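PDB 6G7N: extracellular solute-binding protein, family 1 from Trichodesmium erythraeum IMS101, which binds ferric iron and probably serves as the iron-capturing substrate-binding component of an ABC transporter. Local coordinates for residues Arg101-Met106 against Asn139-Ser144; Gly175-Gln180 against Leu193-Tyr198; Leu199-Arg204 against Glu266-Tyr271. All coordinates share one frame; numbering follows the deposited sequence.

How the interactions relate
The three contacts follow one another along the chain and gather round a ferric iron with a bound D-alanine, in a periplasmic-binding-protein fold. Interactions 1 and 2 lie closest, their centres about 8 Å apart; they meet on neighbouring antiparallel strands, 96-108 and 191-195, and are joined by a salt bridge from R103 to D177. Interaction 3 lies about 12 Å from the centre of interaction 2 and shares helix 196-204 with it; its distance from interaction 1 is about 15 Å, spanned by salt bridge R101-E270. Interaction 1 supplies one tyrosine to the metal, interaction 2 two, while interaction 3 brings N268 to the D-alanine, so the contacts probably hold metal and ligand in one frame.

Interaction 1: residues Arg101-Met106 against Asn139-Ser144; sequences RARVIM and NIYNQS. With FE (Fe (III) ion), chain E; DAL (D-alanine), chain C.
R103, on strand 96-108, reaches the first turn of helix 140-167 in this periplasmic-binding-protein fold and grips N142 side-on. Both NE and NH2 of R103 donate to N142 OD1, the NH2 bond measuring 2.9 Å with an N-H...O angle of 147°. The two nitrogens approach from the same face of the amide, whose plane is turned 61° from the guanidinium. One face of the R103 guanidinium lies over Y141 CB, offset toward the guanidinium rim, with R103 NH1 3.5 Å from this CB. An alanine in place of R103 would probably leave N142 OD1 without these two donors and D177 without the salt-bridging charge that NH1 provides. Two residues earlier on the strand, R101 NH2 comes 3.6 Å from Y141 CE1, which lies at the edge of the R101 guanidinium and in its plane, while R101 NH1 donates to the D-alanine O at 2.9 Å and also salt-bridges E270. Behind this shell, N139 is the N-cap: its OD1 accepts from N142 N at 3.1 Å, tying down the turn that carries Y141 and N142. Y141 CG lies anti to the carbonyl carbon (chi1 -45°), and the phenol ends with OH 1.9 Å from the ferric iron.

Interaction 2: residues Gly175-Gln180 against Leu193-Tyr198; sequences GNDTAQ and LANSYY. With FE (Fe (III) ion), chain E; DAL (D-alanine), chain C.
D177 and Y198 meet where the first turn of helix 177-186 packs against the junction of strand 191-195 with helix 196-204. The D177 methylene lies beside one side of the ring, with CB 3.4 Å from Y198 CD2, and D177 OD2 is also 3.4 Å from Y198 CE2. T178 approaches the CD1 side of the ring, its OG1 3.5 Å from Y198 CD1, and its side chain crosses that of Y198 at about a right angle. The T178 hydroxyl is further linked to Y198 O through a water.

The D177 carboxylate turns toward the end of the strand. Its OD2 accepts from N195 N at 2.8 Å, with the donor 38° out of the carboxylate plane, and the same oxygen lies against A194 CA and CB. D177 OD1 takes a bond from a water that also donates to L193 O, so the two carboxylate oxygens reach the strand by different routes, one direct and one bridged. The helix start is fixed by N176, the N-cap, whose OD1 accepts from A179 N.

Y197 and Y198 are consecutive but start differently: Y197 CG sits between the backbone N and the carbonyl carbon (chi1 59°), whereas Y198 CG is anti to the carbonyl carbon (chi1 -69°). Y197 CE1 stands 3.2 Å above the plane of the Y198 ring, toward its rim. Both hydroxyl oxygens are 2.0 Å from the iron, and N195 ND2 donates to Y197 OH.

The phenol oxygens are probably held as phenolates, as expected for tyrosines on ferric iron, with the N195 amide a second-shell donor to one of them. D177, salt-bridged to R103, would balance that arginine's charge close to the tyrosine cluster.

Interaction 3: residues Leu199-Arg204 against Glu266-Tyr271; sequences LARLKR and EGNNEY. With DAL (D-alanine), chain C.
R201, on helix 196-204, holds N268 of the 266-271 loop by a firm hydrogen bond. R201 NH2 donates to N268 OD1 at 2.9 Å, in the amide plane and on a lone pair, with the two flat groups 47° apart. R204, one turn further on, is modelled in two conformers, so its bond is less certain; in one of them NH2 lies 2.9 Å from N269 OD1, which sits in the guanidinium plane of R204, and the amide plane stands 78° from it.

One water joins both sides: it accepts from R201 NE and from N269 ND2. On the loop side N268 ND2 donates to the anti lone pair of E270 OE2 at 2.8 Å, which helps fix the rotation of the amide whose nitrogen lies 3.3 Å from D-alanine OXT.

Apolar contact is small: A200 CB rests on N269 CB at 3.7 Å. N269 also shapes the backbone, with positive phi (54°) as the C-prime residue of a Schellman motif that ends helix 258-266, N269 N bonding to E266 O.

The loop thus runs from that helix end to strand 271-272, where Y271 pairs with K100 of strand 96-108, while L202 of helix 196-204 packs on helix 208-216.

Interaction 1: residues Arg101-Met106 against Asn139-Ser144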
loop_
_atom_site.group_PDB
_atom_site.type_symbol
_atom_site.label_atom_id
_atom_site.label_comp_id
_atom_site.label_asym_id
_atom_site.label_seq_id
_atom_site.Cartn_x
_atom_site.Cartn_y
_atom_site.Cartn_z
ATOM N N ARG A 101 -3.246 3.146 -1.975
ATOM C CA ARG A 101 -3.725 1.894 -2.566
ATOM C C ARG A 101 -4.829 1.343 -1.676
ATOM O O ARG A 101 -4.916 1.645 -0.509
ATOM C CB ARG A 101 -2.586 0.887 -2.770
ATOM C CG ARG A 101 -1.807 0.489 -1.499
ATOM C CD ARG A 101 -0.573 1.335 -1.200
ATOM N NE ARG A 101 0.426 1.349 -2.251
ATOM C CZ ARG A 101 1.215 0.313 -2.579
ATOM N NH1 ARG A 101 2.016 0.418 -3.616
ATOM N NH2 ARG A 101 1.184 -0.829 -1.901
ATOM N N ALA A 102 -5.673 0.492 -2.241
ATOM C CA ALA A 102 -6.735 -0.195 -1.472
ATOM C C ALA A 102 -6.554 -1.691 -1.599
ATOM O O ALA A 102 -6.237 -2.193 -2.675
ATOM C CB ALA A 102 -8.116 0.194 -1.992
ATOM N N ARG A 103 -6.747 -2.420 -0.490
ATOM C CA ARG A 103 -6.696 -3.877 -0.542
ATOM C C ARG A 103 -8.138 -4.361 -0.663
ATOM O O ARG A 103 -8.943 -4.195 0.251
ATOM C CB ARG A 103 -5.926 -4.480 0.639
ATOM C CG ARG A 103 -5.525 -5.941 0.410
ATOM C CD ARG A 103 -4.237 -6.310 1.135
ATOM N NE ARG A 103 -3.693 -7.609 0.754
ATOM C CZ ARG A 103 -3.042 -7.836 -0.395
ATOM N NH1 ARG A 103 -2.851 -6.880 -1.290
ATOM N NH2 ARG A 103 -2.565 -9.056 -0.653
ATOM N N VAL A 104 -8.452 -4.894 -1.845
ATOM C CA VAL A 104 -9.817 -5.093 -2.298
ATOM C C VAL A 104 -10.099 -6.550 -2.580
ATOM O O VAL A 104 -9.189 -7.375 -2.671
ATOM C CB VAL A 104 -10.106 -4.230 -3.536
ATOM C CG1 VAL A 104 -9.908 -2.757 -3.186
ATOM C CG2 VAL A 104 -9.235 -4.658 -4.717
ATOM N N ILE A 105 -11.404 -6.835 -2.772
ATOM C CA ILE A 105 -11.824 -8.169 -3.216
ATOM C C ILE A 105 -11.849 -8.164 -4.740
ATOM O O ILE A 105 -12.584 -7.389 -5.377
ATOM C CB ILE A 105 -13.188 -8.564 -2.654
ATOM C CG1 ILE A 105 -13.145 -8.667 -1.126
ATOM C CG2 ILE A 105 -13.627 -9.911 -3.235
ATOM C CD1 ILE A 105 -14.506 -8.730 -0.464
ATOM N N MET A 106 -11.018 -9.016 -5.329
ATOM C CA MET A 106 -11.016 -9.277 -6.776
ATOM C C MET A 106 -11.948 -10.458 -7.008
ATOM O O MET A 106 -11.843 -11.476 -6.296
ATOM C CB MET A 106 -9.610 -9.631 -7.242
ATOM C CG MET A 106 -8.563 -8.557 -6.953
ATOM S SD MET A 106 -8.859 -7.062 -7.938
ATOM C CE MET A 106 -7.465 -6.037 -7.391
ATOM N N ASN A 139 3.804 -11.543 3.234
ATOM C CA ASN A 139 3.596 -10.298 2.516
ATOM C C ASN A 139 3.061 -9.187 3.434
ATOM O O ASN A 139 2.098 -9.375 4.171
ATOM C CB ASN A 139 2.623 -10.565 1.381
ATOM C CG ASN A 139 2.120 -9.289 0.753
ATOM O OD1 ASN A 139 0.978 -8.878 0.981
ATOM N ND2 ASN A 139 2.962 -8.642 -0.041
ATOM N N ILE A 140 3.702 -8.018 3.354
ATOM C CA ILE A 140 3.345 -6.888 4.207
ATOM C C ILE A 140 1.912 -6.400 3.987
ATOM O O ILE A 140 1.282 -5.962 4.939
ATOM C CB ILE A 140 4.390 -5.733 4.053
ATOM C CG1 ILE A 140 4.226 -4.667 5.139
ATOM C CG2 ILE A 140 4.278 -5.061 2.685
ATOM C CD1 ILE A 140 4.619 -5.099 6.521
ATOM N N TYR A 141 1.396 -6.471 2.752
ATOM C CA TYR A 141 0.037 -6.002 2.520
ATOM C C TYR A 141 -0.969 -6.796 3.356
ATOM O O TYR A 141 -1.915 -6.249 3.931
ATOM C CB TYR A 141 -0.368 -6.071 1.057
ATOM C CG TYR A 141 0.636 -5.564 0.041
ATOM C CD1 TYR A 141 1.416 -4.428 0.296
ATOM C CD2 TYR A 141 0.779 -6.177 -1.186
ATOM C CE1 TYR A 141 2.323 -3.966 -0.638
ATOM C CE2 TYR A 141 1.675 -5.706 -2.151
ATOM C CZ TYR A 141 2.435 -4.589 -1.889
ATOM O OH TYR A 141 3.337 -4.143 -2.807
ATOM N N ASN A 142 -0.771 -8.117 3.372
ATOM C CA ASN A 142 -1.617 -8.997 4.156
ATOM C C ASN A 142 -1.422 -8.770 5.656
ATOM O O ASN A 142 -2.394 -8.785 6.415
ATOM C CB ASN A 142 -1.283 -10.457 3.843
ATOM C CG ASN A 142 -1.848 -10.930 2.530
ATOM O OD1 ASN A 142 -2.790 -10.337 1.980
ATOM N ND2 ASN A 142 -1.315 -12.066 2.030
ATOM N N GLN A 143 -0.177 -8.614 6.090
ATOM C CA GLN A 143 0.081 -8.341 7.495
ATOM C C GLN A 143 -0.655 -7.064 7.936
ATOM O O GLN A 143 -1.271 -7.022 9.002
ATOM C CB GLN A 143 1.574 -8.237 7.761
ATOM C CG GLN A 143 2.301 -9.555 7.578
ATOM C CD GLN A 143 3.801 -9.431 7.568
ATOM O OE1 GLN A 143 4.354 -8.362 7.788
ATOM N NE2 GLN A 143 4.472 -10.530 7.280
ATOM N N SER A 144 -0.627 -6.029 7.084
ATOM C CA SER A 144 -1.279 -4.783 7.429
ATOM C C SER A 144 -2.805 -4.904 7.474
ATOM O O SER A 144 -3.453 -4.323 8.342
ATOM C CB SER A 144 -0.823 -3.663 6.476
ATOM O OG SER A 144 0.520 -3.320 6.814
HETATM FE FE FE E . 2.940 -3.577 -4.633
HETATM N N DAL C . 5.101 -3.840 -5.088
HETATM C CA DAL C . 5.579 -2.590 -5.768
HETATM C CB DAL C . 7.033 -2.317 -5.419
HETATM C C DAL C . 4.716 -1.402 -5.491
HETATM O O DAL C . 3.657 -1.624 -4.871
HETATM O OXT DAL C . 5.109 -0.275 -5.899
#

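Interaction 2: residues Gly175-Gln180 against Leu193-Tyr198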
loop_
_atom_site.group_PDB
_atom_site.type_symbol
_atom_site.label_atom_id
_atom_site.label_comp_id
_atom_site.label_asym_id
_atom_site.label_seq_id
_atom_site.Cartn_x
_atom_site.Cartn_y
_atom_site.Cartn_z
ATOM N N GLY A 175 2.415 -17.421 -5.078
ATOM C CA GLY A 175 2.554 -16.293 -5.993
ATOM C C GLY A 175 2.249 -14.937 -5.374
ATOM O O GLY A 175 1.920 -14.852 -4.185
ATOM N N ASN A 176 2.369 -13.889 -6.201
ATOM C CA ASN A 176 2.177 -12.512 -5.758
ATOM C C ASN A 176 0.736 -12.053 -5.981
ATOM O O ASN A 176 -0.158 -12.879 -6.234
ATOM C CB ASN A 176 3.232 -11.631 -6.447
ATOM C CG ASN A 176 3.099 -11.597 -7.945
ATOM O OD1 ASN A 176 2.077 -11.984 -8.502
ATOM N ND2 ASN A 176 4.160 -11.151 -8.615
ATOM N N ASP A 177 0.453 -10.760 -5.820
ATOM C CA ASP A 177 -0.925 -10.302 -5.945
ATOM C C ASP A 177 -1.466 -10.527 -7.360
ATOM O O ASP A 177 -2.597 -10.923 -7.550
ATOM C CB ASP A 177 -1.093 -8.805 -5.584
ATOM C CG ASP A 177 -1.399 -8.526 -4.114
ATOM O OD1 ASP A 177 -1.254 -9.443 -3.249
ATOM O OD2 ASP A 177 -1.795 -7.374 -3.831
ATOM N N THR A 178 -0.620 -10.235 -8.354
ATOM C CA THR A 178 -1.016 -10.439 -9.752
ATOM C C THR A 178 -1.367 -11.907 -10.026
ATOM O O THR A 178 -2.313 -12.211 -10.762
ATOM C CB THR A 178 0.114 -9.937 -10.669
ATOM O OG1 THR A 178 0.293 -8.539 -10.436
ATOM C CG2 THR A 178 -0.155 -10.237 -12.125
ATOM N N ALA A 179 -0.620 -12.811 -9.410
ATOM C CA ALA A 179 -0.912 -14.240 -9.540
ATOM C C ALA A 179 -2.288 -14.572 -8.983
ATOM O O ALA A 179 -2.970 -15.452 -9.522
ATOM C CB ALA A 179 0.158 -15.080 -8.877
ATOM N N GLN A 180 -2.723 -13.871 -7.927
ATOM C CA GLN A 180 -4.064 -14.145 -7.391
ATOM C C GLN A 180 -5.131 -13.685 -8.387
ATOM O O GLN A 180 -6.128 -14.366 -8.596
ATOM C CB GLN A 180 -4.270 -13.497 -6.023
ATOM C CG GLN A 180 -3.152 -13.709 -5.027
ATOM C CD GLN A 180 -2.666 -15.121 -4.905
ATOM O OE1 GLN A 180 -3.452 -16.058 -4.771
ATOM N NE2 GLN A 180 -1.345 -15.283 -4.962
ATOM N N LEU A 193 -7.882 -11.566 -2.606
ATOM C CA LEU A 193 -7.516 -10.229 -2.119
ATOM C C LEU A 193 -6.256 -9.785 -2.829
ATOM O O LEU A 193 -5.312 -10.560 -2.990
ATOM C CB LEU A 193 -7.295 -10.199 -0.603
ATOM C CG LEU A 193 -8.487 -10.469 0.289
ATOM C CD1 LEU A 193 -8.232 -10.278 1.785
ATOM C CD2 LEU A 193 -9.693 -9.597 -0.029
ATOM N N ALA A 194 -6.248 -8.526 -3.259
ATOM C CA ALA A 194 -5.076 -7.931 -3.918
ATOM C C ALA A 194 -5.201 -6.423 -3.831
ATOM O O ALA A 194 -6.283 -5.897 -3.591
ATOM C CB ALA A 194 -4.949 -8.389 -5.360
ATOM N N ASN A 195 -4.092 -5.733 -4.095
ATOM C CA ASN A 195 -4.146 -4.275 -4.142
ATOM C C ASN A 195 -4.747 -3.812 -5.475
ATOM O O ASN A 195 -4.482 -4.392 -6.531
ATOM C CB ASN A 195 -2.759 -3.659 -3.931
ATOM C CG ASN A 195 -2.236 -3.773 -2.510
ATOM O OD1 ASN A 195 -3.002 -4.025 -1.566
ATOM N ND2 ASN A 195 -0.931 -3.571 -2.350
ATOM N N SER A 196 -5.492 -2.715 -5.381
ATOM C CA SER A 196 -6.219 -2.119 -6.489
ATOM C C SER A 196 -5.357 -1.893 -7.737
ATOM O O SER A 196 -5.801 -2.155 -8.870
ATOM C CB SER A 196 -6.806 -0.776 -5.985
ATOM O OG SER A 196 -5.816 0.060 -5.367
ATOM N N TYR A 197 -4.143 -1.377 -7.536
ATOM C CA TYR A 197 -3.301 -0.999 -8.648
ATOM C C TYR A 197 -2.851 -2.180 -9.492
ATOM O O TYR A 197 -2.444 -1.976 -10.639
ATOM C CB TYR A 197 -2.105 -0.140 -8.174
ATOM C CG TYR A 197 -1.213 -0.810 -7.178
ATOM C CD1 TYR A 197 -0.177 -1.640 -7.557
ATOM C CD2 TYR A 197 -1.400 -0.618 -5.814
ATOM C CE1 TYR A 197 0.642 -2.250 -6.610
ATOM C CE2 TYR A 197 -0.596 -1.234 -4.861
ATOM C CZ TYR A 197 0.408 -2.093 -5.243
ATOM O OH TYR A 197 1.152 -2.753 -4.306
ATOM N N TYR A 198 -2.898 -3.405 -8.968
ATOM C CA TYR A 198 -2.494 -4.560 -9.773
ATOM C C TYR A 198 -3.532 -4.874 -10.852
ATOM O O TYR A 198 -3.171 -5.349 -11.936
ATOM C CB TYR A 198 -2.201 -5.798 -8.910
ATOM C CG TYR A 198 -0.970 -5.664 -8.059
ATOM C CD1 TYR A 198 0.293 -5.553 -8.622
ATOM C CD2 TYR A 198 -1.066 -5.610 -6.674
ATOM C CE1 TYR A 198 1.410 -5.423 -7.833
ATOM C CE2 TYR A 198 0.057 -5.466 -5.882
ATOM C CZ TYR A 198 1.294 -5.357 -6.462
ATOM O OH TYR A 198 2.412 -5.187 -5.678
HETATM FE FE FE E . 2.940 -3.577 -4.633
HETATM N N DAL C . 5.101 -3.840 -5.088
HETATM C CA DAL C . 5.579 -2.590 -5.768
HETATM C CB DAL C . 7.033 -2.317 -5.419
HETATM C C DAL C . 4.716 -1.402 -5.491
HETATM O O DAL C . 3.657 -1.624 -4.871
HETATM O OXT DAL C . 5.109 -0.275 -5.899
HETATM O O HOH W 1 -2.857 -11.707 -2.367
HETATM O O HOH W 2 -0.656 -6.600 -12.231
#

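Interaction 3: residues Leu199-Arg204 against Glu266-Tyr271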
loop_
_atom_site.group_PDB
_atom_site.type_symbol
_atom_site.label_atom_id
_atom_site.label_comp_id
_atom_site.label_asym_id
_atom_site.label_seq_id
_atom_site.Cartn_x
_atom_site.Cartn_y
_atom_site.Cartn_z
ATOM N N LEU A 199 -4.816 -4.652 -10.572
ATOM C CA LEU A 199 -5.811 -4.836 -11.615
ATOM C C LEU A 199 -5.693 -3.726 -12.661
ATOM O O LEU A 199 -5.746 -3.995 -13.873
ATOM C CB LEU A 199 -7.221 -4.907 -11.037
ATOM C CG LEU A 199 -8.319 -5.185 -12.044
ATOM C CD1 LEU A 199 -8.143 -6.524 -12.777
ATOM C CD2 LEU A 199 -9.678 -5.150 -11.365
ATOM N N ALA A 200 -5.523 -2.488 -12.191
ATOM C CA ALA A 200 -5.279 -1.375 -13.101
ATOM C C ALA A 200 -4.087 -1.596 -14.025
ATOM O O ALA A 200 -4.112 -1.247 -15.212
ATOM C CB ALA A 200 -5.153 -0.099 -12.317
ATOM N N ARG A 201 -3.019 -2.165 -13.466
ATOM C CA ARG A 201 -1.819 -2.442 -14.240
ATOM C C ARG A 201 -2.126 -3.385 -15.418
ATOM O O ARG A 201 -1.660 -3.149 -16.545
ATOM C CB ARG A 201 -0.765 -3.042 -13.341
ATOM C CG ARG A 201 0.569 -3.204 -13.993
ATOM C CD ARG A 201 1.567 -3.843 -13.040
ATOM N NE ARG A 201 1.880 -3.020 -11.861
ATOM C CZ ARG A 201 2.731 -3.406 -10.920
ATOM N NH1 ARG A 201 3.287 -4.616 -10.984
ATOM N NH2 ARG A 201 3.027 -2.616 -9.900
ATOM N N LEU A 202 -2.929 -4.432 -15.158
ATOM C CA LEU A 202 -3.333 -5.344 -16.219
ATOM C C LEU A 202 -4.184 -4.671 -17.259
ATOM O O LEU A 202 -4.030 -4.934 -18.469
ATOM C CB LEU A 202 -4.038 -6.570 -15.631
ATOM C CG LEU A 202 -3.164 -7.490 -14.806
ATOM C CD1 LEU A 202 -4.044 -8.391 -13.949
ATOM C CD2 LEU A 202 -2.241 -8.335 -15.667
ATOM N N LYS A 203 -5.127 -3.834 -16.808
ATOM C CA LYS A 203 -6.072 -3.116 -17.692
ATOM C C LYS A 203 -5.358 -2.178 -18.664
ATOM O O LYS A 203 -5.919 -1.833 -19.703
ATOM C CB LYS A 203 -7.072 -2.265 -16.897
ATOM C CG LYS A 203 -8.117 -3.000 -16.070
ATOM C CD LYS A 203 -9.404 -3.245 -16.848
ATOM C CE LYS A 203 -10.462 -3.912 -15.980
ATOM N NZ LYS A 203 -11.800 -3.913 -16.634
ATOM N N ARG A 204 -4.147 -1.752 -18.292
ATOM C CA ARG A 204 -3.256 -0.967 -19.174
ATOM C C ARG A 204 -2.116 -1.698 -19.930
ATOM O O ARG A 204 -1.603 -1.114 -20.878
ATOM C CB ARG A 204 -2.622 0.185 -18.376
ATOM C CG ARG A 204 -3.606 1.179 -17.812
ATOM C CD ARG A 204 -2.898 2.288 -17.050
ATOM N NE ARG A 204 -2.221 3.233 -17.928
ATOM C CZ ARG A 204 -1.381 4.171 -17.506
ATOM N NH1 ARG A 204 -0.820 4.992 -18.378
ATOM N NH2 ARG A 204 -1.096 4.286 -16.210
ATOM N N GLU A 266 0.057 8.192 -10.652
ATOM C CA GLU A 266 -0.203 7.521 -11.904
ATOM C C GLU A 266 0.913 6.596 -12.323
ATOM O O GLU A 266 0.646 5.596 -13.001
ATOM C CB GLU A 266 -0.563 8.518 -12.995
ATOM C CG GLU A 266 -1.899 9.175 -12.697
ATOM C CD GLU A 266 -2.389 10.106 -13.772
ATOM O OE1 GLU A 266 -1.728 10.255 -14.838
ATOM O OE2 GLU A 266 -3.460 10.723 -13.541
ATOM N N GLY A 267 2.133 6.840 -11.842
ATOM C CA GLY A 267 3.272 5.997 -12.162
ATOM C C GLY A 267 3.077 4.545 -11.718
ATOM O O GLY A 267 3.701 3.644 -12.278
ATOM N N ASN A 268 2.280 4.317 -10.682
ATOM C CA ASN A 268 1.920 2.972 -10.279
ATOM C C ASN A 268 0.424 2.735 -10.202
ATOM O O ASN A 268 -0.008 1.842 -9.465
ATOM C CB ASN A 268 2.595 2.584 -8.954
ATOM C CG ASN A 268 2.493 1.096 -8.657
ATOM O OD1 ASN A 268 2.598 0.256 -9.582
ATOM N ND2 ASN A 268 2.342 0.744 -7.374
ATOM N N ASN A 269 -0.363 3.503 -10.939
ATOM C CA ASN A 269 -1.808 3.323 -10.935
ATOM C C ASN A 269 -2.430 3.356 -9.548
ATOM O O ASN A 269 -3.402 2.658 -9.285
ATOM C CB ASN A 269 -2.212 2.044 -11.678
ATOM C CG ASN A 269 -1.684 2.020 -13.080
ATOM O OD1 ASN A 269 -1.988 2.892 -13.875
ATOM N ND2 ASN A 269 -0.855 1.027 -13.383
ATOM N N GLU A 270 -1.881 4.221 -8.689
ATOM C CA GLU A 270 -2.381 4.487 -7.344
ATOM C C GLU A 270 -3.260 5.747 -7.353
ATOM O O GLU A 270 -3.302 6.494 -8.347
ATOM C CB GLU A 270 -1.217 4.576 -6.340
ATOM C CG GLU A 270 -0.567 3.230 -6.141
ATOM C CD GLU A 270 0.562 3.223 -5.124
ATOM O OE1 GLU A 270 0.380 3.759 -3.988
ATOM O OE2 GLU A 270 1.637 2.644 -5.422
ATOM N N TYR A 271 -3.961 5.952 -6.243
ATOM C CA TYR A 271 -4.757 7.158 -6.052
ATOM C C TYR A 271 -3.889 8.244 -5.442
ATOM O O TYR A 271 -3.019 7.970 -4.621
ATOM C CB TYR A 271 -5.924 6.865 -5.100
ATOM C CG TYR A 271 -6.905 5.819 -5.587
ATOM C CD1 TYR A 271 -7.985 6.186 -6.384
ATOM C CD2 TYR A 271 -6.762 4.474 -5.288
ATOM C CE1 TYR A 271 -8.879 5.236 -6.874
ATOM C CE2 TYR A 271 -7.662 3.510 -5.781
ATOM C CZ TYR A 271 -8.708 3.902 -6.571
ATOM O OH TYR A 271 -9.575 2.918 -7.053
HETATM N N DAL C . 5.101 -3.840 -5.088
HETATM C CA DAL C . 5.579 -2.590 -5.768
HETATM C CB DAL C . 7.033 -2.317 -5.419
HETATM C C DAL C . 4.716 -1.402 -5.491
HETATM O O DAL C . 3.657 -1.624 -4.871
HETATM O OXT DAL C . 5.109 -0.275 -5.899
HETATM O O HOH W 3 0.205 -0.647 -11.156
#